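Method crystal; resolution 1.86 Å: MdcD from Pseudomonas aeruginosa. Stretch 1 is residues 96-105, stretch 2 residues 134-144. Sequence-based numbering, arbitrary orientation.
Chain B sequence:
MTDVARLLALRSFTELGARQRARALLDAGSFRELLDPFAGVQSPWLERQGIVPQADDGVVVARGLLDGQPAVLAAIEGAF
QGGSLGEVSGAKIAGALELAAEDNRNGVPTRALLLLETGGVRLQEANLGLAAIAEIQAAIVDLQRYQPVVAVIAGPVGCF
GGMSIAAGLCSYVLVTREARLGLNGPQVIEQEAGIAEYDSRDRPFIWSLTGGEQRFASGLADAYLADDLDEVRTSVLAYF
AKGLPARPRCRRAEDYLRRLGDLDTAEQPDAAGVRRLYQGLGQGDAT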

# COMPACT_ATOMS: atom_id res chain seq x y z
N ALA B 96 -14.70 -5.73 2.76
CA ALA B 96 -14.78 -6.72 3.84
C ALA B 96 -14.01 -6.23 5.06
O ALA B 96 -14.49 -6.33 6.19
CB ALA B 96 -14.24 -8.05 3.37
N LEU B 97 -12.82 -5.68 4.83
CA LEU B 97 -12.01 -5.13 5.92
C LEU B 97 -12.67 -3.92 6.56
O LEU B 97 -12.61 -3.73 7.77
CB LEU B 97 -10.62 -4.77 5.40
CG LEU B 97 -9.72 -5.98 5.11
CD1 LEU B 97 -8.60 -5.63 4.13
CD2 LEU B 97 -9.12 -6.48 6.42
N GLU B 98 -13.29 -3.08 5.73
CA GLU B 98 -13.99 -1.90 6.25
C GLU B 98 -15.17 -2.28 7.15
O GLU B 98 -15.39 -1.66 8.19
CB GLU B 98 -14.47 -1.02 5.09
CG GLU B 98 -13.32 -0.34 4.35
CD GLU B 98 -13.70 0.15 2.95
OE1 GLU B 98 -14.89 0.03 2.58
OE2 GLU B 98 -12.81 0.65 2.24
N LEU B 99 -15.93 -3.28 6.75
CA LEU B 99 -17.07 -3.70 7.56
C LEU B 99 -16.60 -4.37 8.85
O LEU B 99 -17.28 -4.31 9.88
CB LEU B 99 -17.99 -4.64 6.75
CG LEU B 99 -18.84 -3.92 5.68
CD1 LEU B 99 -19.63 -4.91 4.83
CD2 LEU B 99 -19.79 -2.92 6.34
N ALA B 100 -15.45 -5.02 8.82
CA ALA B 100 -14.92 -5.62 10.05
C ALA B 100 -14.53 -4.53 11.04
O ALA B 100 -14.75 -4.67 12.24
CB ALA B 100 -13.73 -6.53 9.76
N ALA B 101 -13.96 -3.45 10.53
CA ALA B 101 -13.63 -2.33 11.41
C ALA B 101 -14.91 -1.73 11.99
O ALA B 101 -14.98 -1.41 13.18
CB ALA B 101 -12.83 -1.27 10.65
N GLU B 102 -15.93 -1.58 11.15
CA GLU B 102 -17.23 -1.06 11.59
C GLU B 102 -17.83 -1.94 12.70
O GLU B 102 -18.33 -1.43 13.71
CB GLU B 102 -18.17 -0.94 10.39
CG GLU B 102 -19.48 -0.23 10.65
CD GLU B 102 -20.16 0.19 9.35
OE1 GLU B 102 -21.40 0.14 9.28
OE2 GLU B 102 -19.44 0.58 8.40
N ASP B 103 -17.77 -3.26 12.51
CA ASP B 103 -18.19 -4.21 13.54
C ASP B 103 -17.51 -3.91 14.87
O ASP B 103 -18.16 -3.83 15.91
CB ASP B 103 -17.86 -5.66 13.12
CG ASP B 103 -19.00 -6.34 12.39
OD1 ASP B 103 -20.11 -5.77 12.33
OD2 ASP B 103 -18.79 -7.47 11.87
N ASN B 104 -16.20 -3.75 14.84
CA ASN B 104 -15.44 -3.54 16.06
C ASN B 104 -15.83 -2.23 16.75
O ASN B 104 -15.88 -2.17 17.98
CB ASN B 104 -13.93 -3.58 15.78
CG ASN B 104 -13.39 -5.00 15.77
OD1 ASN B 104 -13.05 -5.54 16.81
ND2 ASN B 104 -13.35 -5.61 14.59
N ARG B 105 -16.11 -1.19 15.96
CA ARG B 105 -16.58 0.07 16.54
C ARG B 105 -17.98 -0.09 17.14
O ARG B 105 -18.38 0.70 17.99
CB ARG B 105 -16.58 1.19 15.51
CG ARG B 105 -15.20 1.78 15.27
CD ARG B 105 -15.26 2.96 14.31
NE ARG B 105 -15.33 2.54 12.91
CZ ARG B 105 -14.27 2.29 12.16
NH1 ARG B 105 -13.06 2.39 12.68
NH2 ARG B 105 -14.41 1.93 10.89
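Stretch 2 134-144: AEIQAAIVDLQ

Two leucines, one from each helix, trade places as knob and hole: Leu-97 sits among Ile-136, Ala-139, Ile-140 and Leu-143 of stretch 2, while Leu-143 sits among Leu-97, Ala-100, Ala-101 and Asn-104 of stretch 1. Each is thus part of the other's socket, and they touch there, CD2 of Leu-97 lying 3.9 Å from CD2 of Leu-143.

Stretch 2 is already helical at Ala-134 and remains so to Leu-143, with Gln-144 the first residue to leave helical phi/psi. It runs in nearly the same direction as the helix of stretch 1, crossing at 21°, and the axes approach to 8.6 Å. An alanine stands in both of the closest CA pairs. The CA atoms of Glu-98 and Ala-139 are 5.5 Å apart, and one turn further on those of Ala-101 and Leu-143 are 4.6 Å apart, so each close pair in the register has an alanine on one side, first on stretch 2 and then on stretch 1.

At the first of these levels the methyl of Ala-139 points toward stretch 1. CB of Ala-139 packs 3.5 Å from CB of Leu-97 and 3.9 Å from CG of Glu-98. Beyond its CB, Leu-97 (m, t) places CD1 3.9 Å from CG2 of Ile-136 and 3.8 Å from CG1 of Ile-140. Leu-143 reaches across differently: its CA-to-CB bond points sideways, but the t, p rotamer brings the end of the chain back to stretch 1. There CD1 of Leu-143 lies 3.8 Å from the backbone N of Ala-101 and 3.5 Å from ND2 of Asn-104, and CD2 of Leu-143 is 3.9 Å from CB of Ala-100. That amide need not be a polar loss beside a methyl, because ND2 of Asn-104 donates to O of Ala-100, 2.9 Å away, within its own helix.

Polar groups join the helices alongside this packing. Arg-105, whose CA-to-CB bond points sideways, extends its guanidinium to Asp-142 in a salt bridge: NH1 of Arg-105 donates to OD1 of Asp-142 at 2.9 Å and NH2 to OD2 at 3.1 Å, with a weak bond from NH1 to OD2 at 3.2 Å. Asp-142 OD1 lies at the edge of the guanidinium, near its plane. Toward the N-terminal end, a water bridges two acceptors, donating to OE2 of Glu-98 at 2.6 Å and to O of Glu-135 at 2.8 Å. The rule to read here is one alanine in each close backbone pair, reciprocal leucines for interlock, and polar links at the flanks.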

# COMPACT_ATOMS: atom_id res chain seq x y z
N ALA B 134 -4.70 0.70 -2.19
CA ALA B 134 -4.54 1.76 -1.20
C ALA B 134 -5.69 1.72 -0.19
O ALA B 134 -5.50 1.98 1.00
CB ALA B 134 -4.46 3.13 -1.87
N GLU B 135 -6.88 1.36 -0.65
CA GLU B 135 -8.04 1.24 0.23
C GLU B 135 -7.96 0.02 1.13
O GLU B 135 -8.39 0.07 2.28
CB GLU B 135 -9.35 1.20 -0.57
CG GLU B 135 -9.75 2.56 -1.12
CD GLU B 135 -10.80 2.49 -2.22
OE1 GLU B 135 -11.38 1.40 -2.45
OE2 GLU B 135 -11.03 3.54 -2.86
N ILE B 136 -7.44 -1.08 0.59
CA ILE B 136 -7.18 -2.27 1.40
C ILE B 136 -6.17 -1.97 2.49
O ILE B 136 -6.34 -2.36 3.65
CB ILE B 136 -6.66 -3.42 0.51
CG1 ILE B 136 -7.80 -3.87 -0.42
CG2 ILE B 136 -6.12 -4.56 1.37
CD1 ILE B 136 -7.35 -4.62 -1.66
N GLN B 137 -5.11 -1.26 2.13
CA GLN B 137 -4.07 -0.92 3.10
C GLN B 137 -4.63 -0.02 4.21
O GLN B 137 -4.40 -0.28 5.39
CB GLN B 137 -2.88 -0.26 2.40
CG GLN B 137 -2.09 -1.28 1.58
CD GLN B 137 -1.08 -0.65 0.66
OE1 GLN B 137 -1.00 0.57 0.55
NE2 GLN B 137 -0.29 -1.47 -0.00
N ALA B 138 -5.40 0.99 3.82
CA ALA B 138 -6.08 1.85 4.79
C ALA B 138 -6.98 1.08 5.74
O ALA B 138 -7.01 1.36 6.94
CB ALA B 138 -6.91 2.93 4.06
N ALA B 139 -7.72 0.12 5.20
CA ALA B 139 -8.67 -0.64 6.01
C ALA B 139 -7.95 -1.56 7.00
O ALA B 139 -8.44 -1.83 8.10
CB ALA B 139 -9.62 -1.43 5.12
N ILE B 140 -6.77 -2.05 6.61
CA ILE B 140 -6.01 -2.92 7.51
C ILE B 140 -5.53 -2.12 8.71
O ILE B 140 -5.62 -2.58 9.86
CB ILE B 140 -4.81 -3.56 6.78
CG1 ILE B 140 -5.32 -4.67 5.86
CG2 ILE B 140 -3.81 -4.14 7.81
CD1 ILE B 140 -4.30 -5.10 4.85
N VAL B 141 -5.03 -0.92 8.46
CA VAL B 141 -4.53 -0.07 9.54
C VAL B 141 -5.69 0.31 10.48
O VAL B 141 -5.56 0.24 11.70
CB VAL B 141 -3.81 1.18 8.98
CG1 VAL B 141 -3.33 2.12 10.11
CG2 VAL B 141 -2.62 0.76 8.12
N ASP B 142 -6.83 0.68 9.90
CA ASP B 142 -8.02 1.02 10.70
C ASP B 142 -8.45 -0.16 11.56
O ASP B 142 -8.68 -0.00 12.76
CB ASP B 142 -9.17 1.47 9.79
CG ASP B 142 -10.39 1.94 10.56
OD1 ASP B 142 -10.29 2.18 11.79
OD2 ASP B 142 -11.46 2.08 9.93
N LEU B 143 -8.54 -1.35 10.97
CA LEU B 143 -9.02 -2.52 11.68
C LEU B 143 -8.07 -2.92 12.81
O LEU B 143 -8.51 -3.40 13.86
CB LEU B 143 -9.21 -3.70 10.72
CG LEU B 143 -9.64 -5.06 11.31
CD1 LEU B 143 -10.91 -4.94 12.18
CD2 LEU B 143 -9.86 -6.08 10.20
N GLN B 144 -6.77 -2.69 12.61
CA GLN B 144 -5.78 -3.10 13.59
C GLN B 144 -5.64 -2.11 14.75
O GLN B 144 -4.73 -2.23 15.57
CB GLN B 144 -4.44 -3.35 12.89
CG GLN B 144 -4.54 -4.66 12.08
CD GLN B 144 -3.25 -5.10 11.41
OE1 GLN B 144 -3.10 -6.27 11.07
NE2 GLN B 144 -2.31 -4.17 11.21
O HOH W 1 -10.56 1.61 3.05